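Local coordinates for Phosphoglucosamine/phosphogalactosamine mutase (Sulfolobus tokodaii, PDB 2F7L), which interconverts the 6-phosphate and 1-phosphate forms of glucosamine and of galactosamine, with magnesium as cofactor, for the synthesis of UDP-N-acetylglucosamine and UDP-N-acetylgalactosamine, at residues T154-I159 with T188-R193; L160-I165 with G342-A347; V373-D378 with N443-L448; F418-S423 with P427-M432. One frame throughout, in Å; residues are numbered along the deposited sequence.

Contact 1: T154-I159 with T188-R193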
loop_
_atom_site.group_PDB
_atom_site.type_symbol
_atom_site.label_atom_id
_atom_site.label_comp_id
_atom_site.label_asym_id
_atom_site.label_seq_id
_atom_site.Cartn_x
_atom_site.Cartn_y
_atom_site.Cartn_z
ATOM N N THR A 154 10.646 13.910 11.030
ATOM C CA THR A 154 11.702 13.305 10.219
ATOM C C THR A 154 11.156 12.879 8.855
ATOM O O THR A 154 11.815 13.035 7.829
ATOM C CB THR A 154 12.306 12.052 10.905
ATOM O OG1 THR A 154 12.800 12.405 12.196
ATOM C CG2 THR A 154 13.441 11.477 10.102
ATOM N N TYR A 155 9.939 12.353 8.861
ATOM C CA TYR A 155 9.270 11.869 7.663
ATOM C C TYR A 155 9.013 12.981 6.662
ATOM O O TYR A 155 9.420 12.888 5.503
ATOM C CB TYR A 155 7.955 11.209 8.082
ATOM C CG TYR A 155 7.089 10.633 6.989
ATOM C CD1 TYR A 155 7.517 9.556 6.221
ATOM C CD2 TYR A 155 5.797 11.118 6.785
ATOM C CE1 TYR A 155 6.672 8.965 5.273
ATOM C CE2 TYR A 155 4.944 10.555 5.858
ATOM C CZ TYR A 155 5.377 9.469 5.099
ATOM O OH TYR A 155 4.498 8.876 4.196
ATOM N N VAL A 156 8.334 14.035 7.106
ATOM C CA VAL A 156 8.022 15.145 6.217
ATOM C C VAL A 156 9.250 15.711 5.524
ATOM O O VAL A 156 9.275 15.835 4.298
ATOM C CB VAL A 156 7.322 16.269 6.960
ATOM C CG1 VAL A 156 7.197 17.483 6.055
ATOM C CG2 VAL A 156 5.954 15.785 7.433
ATOM N N ASN A 157 10.265 16.042 6.314
ATOM C CA ASN A 157 11.500 16.591 5.780
ATOM C C ASN A 157 12.106 15.634 4.776
ATOM O O ASN A 157 12.598 16.042 3.721
ATOM C CB ASN A 157 12.488 16.819 6.904
ATOM C CG ASN A 157 11.929 17.713 7.994
ATOM O OD1 ASN A 157 12.258 17.536 9.174
ATOM N ND2 ASN A 157 11.093 18.693 7.613
ATOM N N GLY A 158 12.085 14.355 5.120
ATOM C CA GLY A 158 12.628 13.361 4.220
ATOM C C GLY A 158 11.908 13.447 2.891
ATOM O O GLY A 158 12.540 13.441 1.844
ATOM N N ILE A 159 10.581 13.530 2.931
ATOM C CA ILE A 159 9.796 13.604 1.710
ATOM C C ILE A 159 10.137 14.874 0.925
ATOM O O ILE A 159 10.428 14.807 -0.276
ATOM C CB ILE A 159 8.278 13.613 2.022
ATOM C CG1 ILE A 159 7.858 12.275 2.651
ATOM C CG2 ILE A 159 7.483 13.935 0.747
ATOM C CD1 ILE A 159 6.425 12.270 3.193
ATOM N N THR A 188 0.274 14.401 5.525
ATOM C CA THR A 188 0.081 14.857 4.152
ATOM C C THR A 188 -0.181 16.371 4.119
ATOM O O THR A 188 0.381 17.082 3.295
ATOM C CB THR A 188 -1.057 14.043 3.439
ATOM O OG1 THR A 188 -0.650 12.677 3.356
ATOM C CG2 THR A 188 -1.314 14.541 2.003
ATOM N N PRO A 189 -1.016 16.882 5.036
ATOM C CA PRO A 189 -1.285 18.320 5.034
ATOM C C PRO A 189 -0.021 19.132 5.334
ATOM O O PRO A 189 0.139 20.264 4.878
ATOM C CB PRO A 189 -2.349 18.472 6.125
ATOM C CG PRO A 189 -3.036 17.198 6.091
ATOM C CD PRO A 189 -1.909 16.210 5.985
ATOM N N LEU A 190 0.876 18.547 6.111
ATOM C CA LEU A 190 2.098 19.232 6.453
ATOM C C LEU A 190 2.952 19.336 5.210
ATOM O O LEU A 190 3.526 20.385 4.935
ATOM C CB LEU A 190 2.821 18.475 7.570
ATOM C CG LEU A 190 2.856 19.047 9.004
ATOM C CD1 LEU A 190 1.632 19.834 9.351
ATOM C CD2 LEU A 190 3.028 17.893 9.941
ATOM N N VAL A 191 3.033 18.266 4.433
ATOM C CA VAL A 191 3.838 18.359 3.219
ATOM C C VAL A 191 3.194 19.403 2.290
ATOM O O VAL A 191 3.901 20.209 1.691
ATOM C CB VAL A 191 4.006 16.969 2.496
ATOM C CG1 VAL A 191 4.724 15.996 3.395
ATOM C CG2 VAL A 191 2.677 16.392 2.151
ATOM N N ALA A 192 1.864 19.420 2.199
ATOM C CA ALA A 192 1.175 20.397 1.348
ATOM C C ALA A 192 1.561 21.827 1.753
ATOM O O ALA A 192 1.871 22.671 0.900
ATOM C CB ALA A 192 -0.343 20.228 1.452
ATOM N N ARG A 193 1.539 22.082 3.059
ATOM C CA ARG A 193 1.892 23.386 3.605
ATOM C C ARG A 193 3.300 23.822 3.197
ATOM O O ARG A 193 3.553 25.011 2.965
ATOM C CB ARG A 193 1.802 23.354 5.120
ATOM C CG ARG A 193 1.414 24.670 5.723
ATOM C CD ARG A 193 1.147 24.497 7.186
ATOM N NE ARG A 193 2.305 23.887 7.828
ATOM C CZ ARG A 193 2.479 23.784 9.144
ATOM N NH1 ARG A 193 1.569 24.252 9.990
ATOM N NH2 ARG A 193 3.570 23.208 9.616
#

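Contact 2: L160-I165 with G342-A347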
loop_
_atom_site.group_PDB
_atom_site.type_symbol
_atom_site.label_atom_id
_atom_site.label_comp_id
_atom_site.label_asym_id
_atom_site.label_seq_id
_atom_site.Cartn_x
_atom_site.Cartn_y
_atom_site.Cartn_z
ATOM N N LEU A 160 10.098 16.022 1.611
ATOM C CA LEU A 160 10.390 17.316 0.987
ATOM C C LEU A 160 11.766 17.389 0.335
ATOM O O LEU A 160 11.980 18.130 -0.617
ATOM C CB LEU A 160 10.253 18.441 2.012
ATOM C CG LEU A 160 8.817 18.635 2.517
ATOM C CD1 LEU A 160 8.798 19.575 3.735
ATOM C CD2 LEU A 160 7.928 19.148 1.373
ATOM N N SER A 161 12.698 16.597 0.830
ATOM C CA SER A 161 14.038 16.610 0.293
ATOM C C SER A 161 14.149 16.051 -1.124
ATOM O O SER A 161 15.237 16.016 -1.690
ATOM C CB SER A 161 14.955 15.823 1.212
ATOM O OG SER A 161 14.837 14.448 0.939
ATOM N N HIS A 162 13.045 15.615 -1.708
ATOM C CA HIS A 162 13.118 15.052 -3.059
ATOM C C HIS A 162 12.371 15.805 -4.150
ATOM O O HIS A 162 12.295 15.319 -5.278
ATOM C CB HIS A 162 12.655 13.598 -3.055
ATOM C CG HIS A 162 13.493 12.705 -2.197
ATOM N ND1 HIS A 162 14.804 12.407 -2.491
ATOM C CD2 HIS A 162 13.201 12.040 -1.055
ATOM C CE1 HIS A 162 15.284 11.593 -1.566
ATOM N NE2 HIS A 162 14.332 11.356 -0.685
ATOM N N VAL A 163 11.824 16.974 -3.825
ATOM C CA VAL A 163 11.113 17.779 -4.812
ATOM C C VAL A 163 11.504 19.259 -4.747
ATOM O O VAL A 163 11.861 19.783 -3.691
ATOM C CB VAL A 163 9.584 17.685 -4.639
ATOM C CG1 VAL A 163 9.141 16.224 -4.704
ATOM C CG2 VAL A 163 9.173 18.323 -3.343
ATOM N N ASP A 164 11.442 19.924 -5.892
ATOM C CA ASP A 164 11.753 21.339 -5.975
ATOM C C ASP A 164 10.701 22.078 -5.181
ATOM O O ASP A 164 9.685 22.469 -5.740
ATOM C CB ASP A 164 11.662 21.793 -7.422
ATOM C CG ASP A 164 12.137 23.211 -7.619
ATOM O OD1 ASP A 164 11.922 24.056 -6.710
ATOM O OD2 ASP A 164 12.712 23.470 -8.701
ATOM N N ILE A 165 10.935 22.293 -3.895
ATOM C CA ILE A 165 9.945 22.980 -3.077
ATOM C C ILE A 165 9.508 24.352 -3.584
ATOM O O ILE A 165 8.325 24.699 -3.525
ATOM C CB ILE A 165 10.432 23.164 -1.656
ATOM C CG1 ILE A 165 10.701 21.802 -1.031
ATOM C CG2 ILE A 165 9.398 23.971 -0.859
ATOM C CD1 ILE A 165 11.127 21.893 0.410
ATOM N N GLY A 342 2.164 7.265 0.679
ATOM C CA GLY A 342 1.167 8.213 0.189
ATOM C C GLY A 342 1.545 9.689 0.115
ATOM O O GLY A 342 1.260 10.372 -0.876
ATOM N N ALA A 343 2.168 10.212 1.164
ATOM C CA ALA A 343 2.553 11.606 1.133
ATOM C C ALA A 343 3.647 11.727 0.103
ATOM O O ALA A 343 3.640 12.674 -0.693
ATOM C CB ALA A 343 3.062 12.075 2.488
ATOM N N MET A 344 4.575 10.770 0.093
ATOM C CA MET A 344 5.659 10.854 -0.875
ATOM C C MET A 344 5.065 10.964 -2.262
ATOM O O MET A 344 5.581 11.688 -3.113
ATOM C CB MET A 344 6.575 9.633 -0.827
ATOM C CG MET A 344 7.815 9.749 -1.738
ATOM S SD MET A 344 9.048 10.978 -1.207
ATOM C CE MET A 344 8.505 12.438 -2.116
ATOM N N SER A 345 3.966 10.247 -2.474
ATOM C CA SER A 345 3.301 10.236 -3.757
ATOM C C SER A 345 2.645 11.556 -4.054
ATOM O O SER A 345 2.750 12.058 -5.168
ATOM C CB SER A 345 2.262 9.132 -3.780
ATOM O OG SER A 345 2.878 7.903 -3.490
ATOM N N PHE A 346 1.949 12.102 -3.066
ATOM C CA PHE A 346 1.265 13.379 -3.225
ATOM C C PHE A 346 2.266 14.487 -3.616
ATOM O O PHE A 346 1.964 15.361 -4.439
ATOM C CB PHE A 346 0.561 13.748 -1.919
ATOM C CG PHE A 346 0.089 15.175 -1.866
ATOM C CD1 PHE A 346 -1.058 15.569 -2.533
ATOM C CD2 PHE A 346 0.799 16.128 -1.146
ATOM C CE1 PHE A 346 -1.498 16.888 -2.481
ATOM C CE2 PHE A 346 0.365 17.451 -1.093
ATOM C CZ PHE A 346 -0.787 17.828 -1.763
ATOM N N ALA A 347 3.455 14.438 -3.015
ATOM C CA ALA A 347 4.510 15.408 -3.287
ATOM C C ALA A 347 5.061 15.249 -4.708
ATOM O O ALA A 347 5.279 16.238 -5.422
ATOM C CB ALA A 347 5.648 15.247 -2.273
#

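Contact 3: V373-D378 with N443-L448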
loop_
_atom_site.group_PDB
_atom_site.type_symbol
_atom_site.label_atom_id
_atom_site.label_comp_id
_atom_site.label_asym_id
_atom_site.label_seq_id
_atom_site.Cartn_x
_atom_site.Cartn_y
_atom_site.Cartn_z
ATOM N N VAL A 373 -14.023 -4.297 -16.245
ATOM C CA VAL A 373 -15.168 -5.141 -15.933
ATOM C C VAL A 373 -14.567 -6.228 -15.059
ATOM O O VAL A 373 -13.642 -6.925 -15.483
ATOM C CB VAL A 373 -15.787 -5.789 -17.206
ATOM C CG1 VAL A 373 -16.974 -6.675 -16.826
ATOM C CG2 VAL A 373 -16.225 -4.716 -18.177
ATOM N N LYS A 374 -15.082 -6.365 -13.843
ATOM C CA LYS A 374 -14.565 -7.350 -12.897
ATOM C C LYS A 374 -15.711 -8.236 -12.419
ATOM O O LYS A 374 -16.855 -7.961 -12.742
ATOM C CB LYS A 374 -13.930 -6.629 -11.697
ATOM C CG LYS A 374 -14.919 -6.386 -10.556
ATOM C CD LYS A 374 -14.840 -4.990 -9.948
ATOM C CE LYS A 374 -13.589 -4.788 -9.139
ATOM N NZ LYS A 374 -12.432 -4.969 -10.024
ATOM N N THR A 375 -15.395 -9.284 -11.653
ATOM C CA THR A 375 -16.390 -10.221 -11.102
ATOM C C THR A 375 -15.786 -11.286 -10.195
ATOM O O THR A 375 -14.585 -11.545 -10.232
ATOM C CB THR A 375 -17.174 -10.954 -12.217
ATOM O OG1 THR A 375 -18.003 -10.009 -12.901
ATOM C CG2 THR A 375 -18.073 -12.041 -11.648
ATOM N N LYS A 376 -16.630 -11.886 -9.364
ATOM C CA LYS A 376 -16.198 -12.950 -8.467
ATOM C C LYS A 376 -17.048 -14.172 -8.796
ATOM O O LYS A 376 -18.240 -14.050 -9.024
ATOM C CB LYS A 376 -16.413 -12.552 -6.991
ATOM C CG LYS A 376 -15.885 -11.157 -6.628
ATOM C CD LYS A 376 -15.365 -11.040 -5.181
ATOM C CE LYS A 376 -16.471 -10.853 -4.143
ATOM N NZ LYS A 376 -15.975 -10.948 -2.720
ATOM N N VAL A 377 -16.437 -15.342 -8.873
ATOM C CA VAL A 377 -17.204 -16.562 -9.124
ATOM C C VAL A 377 -16.690 -17.650 -8.194
ATOM O O VAL A 377 -15.484 -17.850 -8.048
ATOM C CB VAL A 377 -17.158 -17.007 -10.625
ATOM C CG1 VAL A 377 -16.039 -16.292 -11.337
ATOM C CG2 VAL A 377 -17.023 -18.530 -10.740
ATOM N N ASP A 378 -17.630 -18.314 -7.533
ATOM C CA ASP A 378 -17.309 -19.355 -6.571
ATOM C C ASP A 378 -16.580 -20.493 -7.209
ATOM O O ASP A 378 -16.771 -20.789 -8.388
ATOM C CB ASP A 378 -18.561 -19.917 -5.911
ATOM C CG ASP A 378 -19.281 -18.908 -5.039
ATOM O OD1 ASP A 378 -20.139 -19.349 -4.242
ATOM O OD2 ASP A 378 -19.021 -17.690 -5.144
ATOM N N ASN A 443 -17.477 -8.812 -22.779
ATOM C CA ASN A 443 -17.532 -10.091 -23.459
ATOM C C ASN A 443 -16.472 -11.019 -22.861
ATOM O O ASN A 443 -16.752 -12.175 -22.509
ATOM C CB ASN A 443 -17.263 -9.869 -24.947
ATOM C CG ASN A 443 -16.874 -11.140 -25.657
ATOM O OD1 ASN A 443 -17.696 -12.040 -25.835
ATOM N ND2 ASN A 443 -15.604 -11.234 -26.054
ATOM N N LEU A 444 -15.248 -10.503 -22.749
ATOM C CA LEU A 444 -14.126 -11.255 -22.176
ATOM C C LEU A 444 -14.483 -11.889 -20.849
ATOM O O LEU A 444 -14.311 -13.100 -20.641
ATOM C CB LEU A 444 -12.931 -10.337 -21.946
ATOM C CG LEU A 444 -11.992 -10.151 -23.128
ATOM C CD1 LEU A 444 -10.956 -9.090 -22.809
ATOM C CD2 LEU A 444 -11.355 -11.485 -23.454
ATOM N N VAL A 445 -14.971 -11.047 -19.947
ATOM C CA VAL A 445 -15.346 -11.491 -18.626
ATOM C C VAL A 445 -16.328 -12.641 -18.719
ATOM O O VAL A 445 -16.168 -13.658 -18.032
ATOM C CB VAL A 445 -15.955 -10.331 -17.830
ATOM C CG1 VAL A 445 -16.417 -10.811 -16.444
ATOM C CG2 VAL A 445 -14.922 -9.218 -17.704
ATOM N N ASN A 446 -17.329 -12.487 -19.583
ATOM C CA ASN A 446 -18.338 -13.520 -19.757
ATOM C C ASN A 446 -17.752 -14.859 -20.138
ATOM O O ASN A 446 -18.078 -15.875 -19.519
ATOM C CB ASN A 446 -19.355 -13.086 -20.793
ATOM C CG ASN A 446 -20.181 -11.929 -20.312
ATOM O OD1 ASN A 446 -20.637 -11.924 -19.165
ATOM N ND2 ASN A 446 -20.384 -10.936 -21.178
ATOM N N GLU A 447 -16.896 -14.859 -21.157
ATOM C CA GLU A 447 -16.250 -16.095 -21.596
ATOM C C GLU A 447 -15.505 -16.719 -20.413
ATOM O O GLU A 447 -15.718 -17.879 -20.051
ATOM C CB GLU A 447 -15.260 -15.811 -22.737
ATOM C CG GLU A 447 -15.891 -15.541 -24.094
ATOM C CD GLU A 447 -17.038 -16.504 -24.382
ATOM O OE1 GLU A 447 -18.178 -16.202 -23.956
ATOM O OE2 GLU A 447 -16.806 -17.567 -25.013
ATOM N N LEU A 448 -14.637 -15.922 -19.807
ATOM C CA LEU A 448 -13.855 -16.379 -18.680
ATOM C C LEU A 448 -14.746 -16.965 -17.578
ATOM O O LEU A 448 -14.481 -18.075 -17.083
ATOM C CB LEU A 448 -12.996 -15.218 -18.150
ATOM C CG LEU A 448 -11.923 -14.692 -19.113
ATOM C CD1 LEU A 448 -11.408 -13.364 -18.616
ATOM C CD2 LEU A 448 -10.785 -15.692 -19.252
#

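Contact 4: F418-S423 with P427-M432. With SO4 (sulfate ion), chain C.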
loop_
_atom_site.group_PDB
_atom_site.type_symbol
_atom_site.label_atom_id
_atom_site.label_comp_id
_atom_site.label_asym_id
_atom_site.label_seq_id
_atom_site.Cartn_x
_atom_site.Cartn_y
_atom_site.Cartn_z
ATOM N N PHE A 418 -6.471 -9.289 -19.186
ATOM C CA PHE A 418 -7.285 -9.810 -18.103
ATOM C C PHE A 418 -6.425 -10.587 -17.113
ATOM O O PHE A 418 -5.280 -10.966 -17.412
ATOM C CB PHE A 418 -8.452 -10.674 -18.618
ATOM C CG PHE A 418 -8.044 -11.987 -19.246
ATOM C CD1 PHE A 418 -7.944 -12.113 -20.633
ATOM C CD2 PHE A 418 -7.801 -13.106 -18.458
ATOM C CE1 PHE A 418 -7.608 -13.338 -21.232
ATOM C CE2 PHE A 418 -7.464 -14.335 -19.044
ATOM C CZ PHE A 418 -7.369 -14.450 -20.441
ATOM N N LEU A 419 -6.981 -10.767 -15.914
ATOM C CA LEU A 419 -6.341 -11.502 -14.833
ATOM C C LEU A 419 -7.391 -12.371 -14.154
ATOM O O LEU A 419 -8.439 -11.880 -13.720
ATOM C CB LEU A 419 -5.735 -10.539 -13.798
ATOM C CG LEU A 419 -5.139 -11.198 -12.542
ATOM C CD1 LEU A 419 -4.083 -12.191 -12.955
ATOM C CD2 LEU A 419 -4.540 -10.165 -11.611
ATOM N N VAL A 420 -7.125 -13.668 -14.096
ATOM C CA VAL A 420 -8.022 -14.597 -13.420
ATOM C C VAL A 420 -7.167 -15.110 -12.272
ATOM O O VAL A 420 -6.195 -15.854 -12.487
ATOM C CB VAL A 420 -8.427 -15.780 -14.312
ATOM C CG1 VAL A 420 -9.438 -16.638 -13.587
ATOM C CG2 VAL A 420 -9.006 -15.281 -15.606
ATOM N N ARG A 421 -7.526 -14.707 -11.054
ATOM C CA ARG A 421 -6.754 -15.077 -9.874
ATOM C C ARG A 421 -7.592 -15.618 -8.736
ATOM O O ARG A 421 -8.648 -15.094 -8.437
ATOM C CB ARG A 421 -5.946 -13.854 -9.395
ATOM C CG ARG A 421 -4.916 -14.145 -8.299
ATOM C CD ARG A 421 -4.112 -12.898 -7.950
ATOM N NE ARG A 421 -4.480 -12.388 -6.644
ATOM C CZ ARG A 421 -4.227 -13.017 -5.503
ATOM N NH1 ARG A 421 -3.589 -14.182 -5.510
ATOM N NH2 ARG A 421 -4.644 -12.508 -4.357
ATOM N N LYS A 422 -7.089 -16.666 -8.100
ATOM C CA LYS A 422 -7.755 -17.317 -6.978
ATOM C C LYS A 422 -7.660 -16.473 -5.718
ATOM O O LYS A 422 -6.575 -16.022 -5.361
ATOM C CB LYS A 422 -7.099 -18.667 -6.701
ATOM C CG LYS A 422 -7.409 -19.225 -5.326
ATOM C CD LYS A 422 -8.484 -20.331 -5.366
ATOM C CE LYS A 422 -8.929 -20.776 -3.954
ATOM N NZ LYS A 422 -9.719 -19.693 -3.282
ATOM N N SER A 423 -8.783 -16.260 -5.037
ATOM C CA SER A 423 -8.750 -15.485 -3.804
ATOM C C SER A 423 -8.133 -16.347 -2.731
ATOM O O SER A 423 -8.239 -17.573 -2.797
ATOM C CB SER A 423 -10.152 -15.079 -3.355
ATOM O OG SER A 423 -10.136 -14.658 -1.999
ATOM N N PRO A 427 -13.517 -18.608 -0.946
ATOM C CA PRO A 427 -13.468 -19.750 -1.865
ATOM C C PRO A 427 -13.992 -19.239 -3.187
ATOM O O PRO A 427 -14.997 -19.715 -3.703
ATOM C CB PRO A 427 -14.414 -20.743 -1.216
ATOM C CG PRO A 427 -15.484 -19.832 -0.650
ATOM C CD PRO A 427 -14.710 -18.664 -0.077
ATOM N N ILE A 428 -13.274 -18.271 -3.744
ATOM C CA ILE A 428 -13.699 -17.604 -4.971
ATOM C C ILE A 428 -12.593 -17.250 -5.949
ATOM O O ILE A 428 -11.452 -17.035 -5.546
ATOM C CB ILE A 428 -14.453 -16.310 -4.560
ATOM C CG1 ILE A 428 -15.951 -16.553 -4.675
ATOM C CG2 ILE A 428 -13.914 -15.077 -5.307
ATOM C CD1 ILE A 428 -16.714 -16.129 -3.434
ATOM N N ILE A 429 -12.930 -17.194 -7.237
ATOM C CA ILE A 429 -11.949 -16.787 -8.248
ATOM C C ILE A 429 -12.385 -15.420 -8.763
ATOM O O ILE A 429 -13.527 -15.246 -9.197
ATOM C CB ILE A 429 -11.871 -17.762 -9.444
ATOM C CG1 ILE A 429 -11.101 -19.015 -9.050
ATOM C CG2 ILE A 429 -11.208 -17.098 -10.625
ATOM C CD1 ILE A 429 -11.989 -20.137 -8.665
ATOM N N ARG A 430 -11.482 -14.446 -8.678
ATOM C CA ARG A 430 -11.765 -13.099 -9.139
ATOM C C ARG A 430 -11.447 -13.039 -10.616
ATOM O O ARG A 430 -10.435 -13.562 -11.053
ATOM C CB ARG A 430 -10.907 -12.059 -8.400
ATOM C CG ARG A 430 -11.140 -11.986 -6.881
ATOM C CD ARG A 430 -10.619 -10.682 -6.252
ATOM N NE ARG A 430 -10.959 -10.589 -4.832
ATOM C CZ ARG A 430 -10.128 -10.858 -3.818
ATOM N NH1 ARG A 430 -8.876 -11.230 -4.033
ATOM N NH2 ARG A 430 -10.564 -10.787 -2.567
ATOM N N ILE A 431 -12.326 -12.420 -11.390
ATOM C CA ILE A 431 -12.104 -12.267 -12.817
ATOM C C ILE A 431 -12.164 -10.796 -13.150
ATOM O O ILE A 431 -13.198 -10.170 -12.963
ATOM C CB ILE A 431 -13.199 -12.949 -13.685
ATOM C CG1 ILE A 431 -13.214 -14.458 -13.463
ATOM C CG2 ILE A 431 -12.945 -12.646 -15.154
ATOM C CD1 ILE A 431 -14.173 -15.195 -14.378
ATOM N N MET A 432 -11.060 -10.237 -13.624
ATOM C CA MET A 432 -11.083 -8.841 -14.023
ATOM C C MET A 432 -10.474 -8.738 -15.416
ATOM O O MET A 432 -9.515 -9.447 -15.766
ATOM C CB MET A 432 -10.315 -7.950 -13.046
ATOM C CG MET A 432 -8.816 -7.958 -13.244
ATOM S SD MET A 432 -7.955 -6.932 -12.054
ATOM C CE MET A 432 -8.575 -5.309 -12.558
HETATM S S SO4 C . -6.559 -12.033 -1.677
HETATM O O1 SO4 C . -5.454 -12.846 -0.995
HETATM O O2 SO4 C . -7.690 -11.808 -0.672
HETATM O O3 SO4 C . -6.006 -10.763 -1.983
HETATM O O4 SO4 C . -7.108 -12.915 -2.631
#

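Contact 1: T154-I159 with T188-R193
Val156 and Val191 meet methyl to methyl where helix 151-160 crosses helix 188-194; both segments fall within the range of the second alpha/beta/alpha domain of the phosphohexose mutases. The segment axes approach to 9.8 Å at a crossing angle of -45°, and the nearest pair of CA atoms is again that of the two valines, 6.1 Å apart. The close-packed part is centred on Val191 CG1, which is shared by two partners: Val156 CG1 at 3.9 Å and Ile159 CD1 at 4.1 Å, one helical turn further on. Ile159 meets Val191 at about a right angle. All three residues are buried, and helix 342-356 closes this side, with Ala343, Met344 and Ala347 against Ile159 and Phe346 against Val191. Tyr155 belongs to the same buried end, for Ile159 CD1 lies over one face of its ring, offset toward the rim.

The opposite branch of Val156 looks to the looser side. With CG1 anti to the backbone N (chi1 172°), CG2 is left beside that N and meets Leu190 at CB, 4.1 Å away. Leu190 is partly exposed; its CD1 lies over a face of the guanidinium of Arg193, an exposed residue, so the apolar layer gives way here to a charged surface group.

No hydrogen bond or salt bridge crosses between the segments, and only 169 Å² is buried. The cohesion is therefore hydrophobic and set by the fit of branched side chains, with no directional bond between 154-159 and 188-193.

Contact 2: L160-I165 with G342-A347
His162 and Val163 lie in the loop between helices 151-160 and 165-171, and they rest on helix 342-356 at a boundary between the second and third alpha/beta/alpha domains of the enzyme. The loop starts as a type I beta turn from Leu160 to Val163, closed by a weak bond from Val163 N to Leu160 O at 3.4 Å. Leu160 itself points away from the helix and packs on Ala194 and Leu195. Next, Ser161 turns back over the loop: its OG is hydrogen-bonded to Gly158 O and lies over the centre of the His162 ring, 3.5 Å above the plane.

The ring of His162 brings CD2 to 4.3 Å from Met344 SD. The sulfur is 5.3 Å from the ring centroid and 66° off its normal, an oblique sulfur-aromatic approach. Met344 reaches it through a bent chain: CG leaves anti to the backbone N (chi1 -174°), then chi2 of 69° folds the sulfur round. Val163, buried, supplies the aliphatic half with CG1, which is 4.4 Å from Ala347 CB and 3.9 Å from Ala347 O.

No hydrogen bond joins the two six-residue segments, but Asp164 makes polar ties to residues outside them. It N-caps helix 165-171 through OD1 and Lys167 N, while its own backbone N donates to Glu351 OE1, one turn past Ala347.

Contact 3: V373-D378 with N443-L448
Val373 and Val445 both have CG1 anti to the backbone N, with chi1 at 179° and 177°, and these settings turn a methyl of each toward the other where an edge strand passes helix 438-452. Val445 CG2, left beside its own backbone N, reaches Val373 CG1 at 3.4 Å, and the same methyl lies 3.4 Å from Val373 O. The other branch, Val445 CG1, comes within 4.0 Å of Thr375 OG1. In Thr375 a chi1 of -68° sets OG1 beside the backbone N and sends the methyl CG2 anti to it, so the hydroxyl oxygen is what Val445 meets.

Val445 is thus the one residue of 443-448 that meets the strand segment: CG2 lies against Val373, and CG1 borders Val373 CG1 besides Thr375. Both strand residues point CB toward the helix; Lys374, between them, points away. An alanine in place of Val445 would probably leave Thr375 OG1 without its neighbour, Val373 with the CB contact alone, and a gap between helix and strand. The contact is small, 130 Å² in all, and has no polar bond across it; further contacts come from Ala441 and Asn442 on Val373, Lys449 on Thr375 and Ala433 on Val445.

Within the sheet, strand 371-378 is paired along one edge with strand 428-435, through backbone bonds of Val373 with Ala433 and of Thr375 with Ile431. A helix laid across an antiparallel sheet and reaching its outermost strand in this way is the arrangement of the C-terminal domain of phosphohexose mutases, of the TBP-like clan.

Contact 4: F418-S423 with P427-M432
The hairpin of strands 416-422 and 428-435 pairs Leu419 with Met432 and Arg421 with Arg430 as antiparallel hydrogen-bonded pairs. Leu419 N donates to Met432 O at 2.9 Å (N-H...O 168°), and Met432 N returns the bond to Leu419 O at 3.1 Å. At the turn, Ser423 N donates to Ile428 O at 2.8 Å.

Arg421 and Arg430 rise on one face and converge on a sulfate, probably from the crystallisation liquor. Arg430, extended from CG to NE, donates from NH1 to sulfate O4 at 2.8 Å, the ion lying at the edge of its guanidinium; Arg421 NH2 is 3.0 Å from the same O4, while its NH1 is salt-bridged to Asp407. Gly424 N also bonds the sulfate, and Ser423 OG, over a face of the Arg430 guanidinium, accepts from Thr425 N and Glu426 N. The loop sequence, RKSGTEP, and the bound anion are consistent with the phosphate-binding loop of this family.

Lys422 bends at chi2 (102°) and again at chi4, which brings NZ back to Ser423 O at 2.6 Å. An alanine at Lys422 would probably leave Ser423 O without this donor and the turn less firmly braced. On the other face Val420 CG1 meets Ile429 CG2 at 3.5 Å.

Val420, Ile429 and Ile431 all pack on Val452 of helix 438-452, while strands 409-413 and 371-378 flank the hairpin.

How the contacts relate
The four contacts form two groups whose centres are 35 to 42 Å apart, on opposite sides of the chain's centre. Contacts 1 and 2 are buried, their centres about 7 Å apart; contact 1 is purely aliphatic, contact 2 adds a sulfur-aromatic approach, and helix 342-356 forms one side of contact 2 and also packs on contact 1. Contacts 3 and 4 share the C-terminal sheet, where Val377 O and Ile429 N probably hydrogen-bond and Leu448 packs on Phe418. Both are partly buried. Contact 3 relies on methyl packing between helix and strand, whereas contact 4 has a backbone ladder and an arginine-bound anion, and buries 560 Å² against 130 to 171 Å² for the rest.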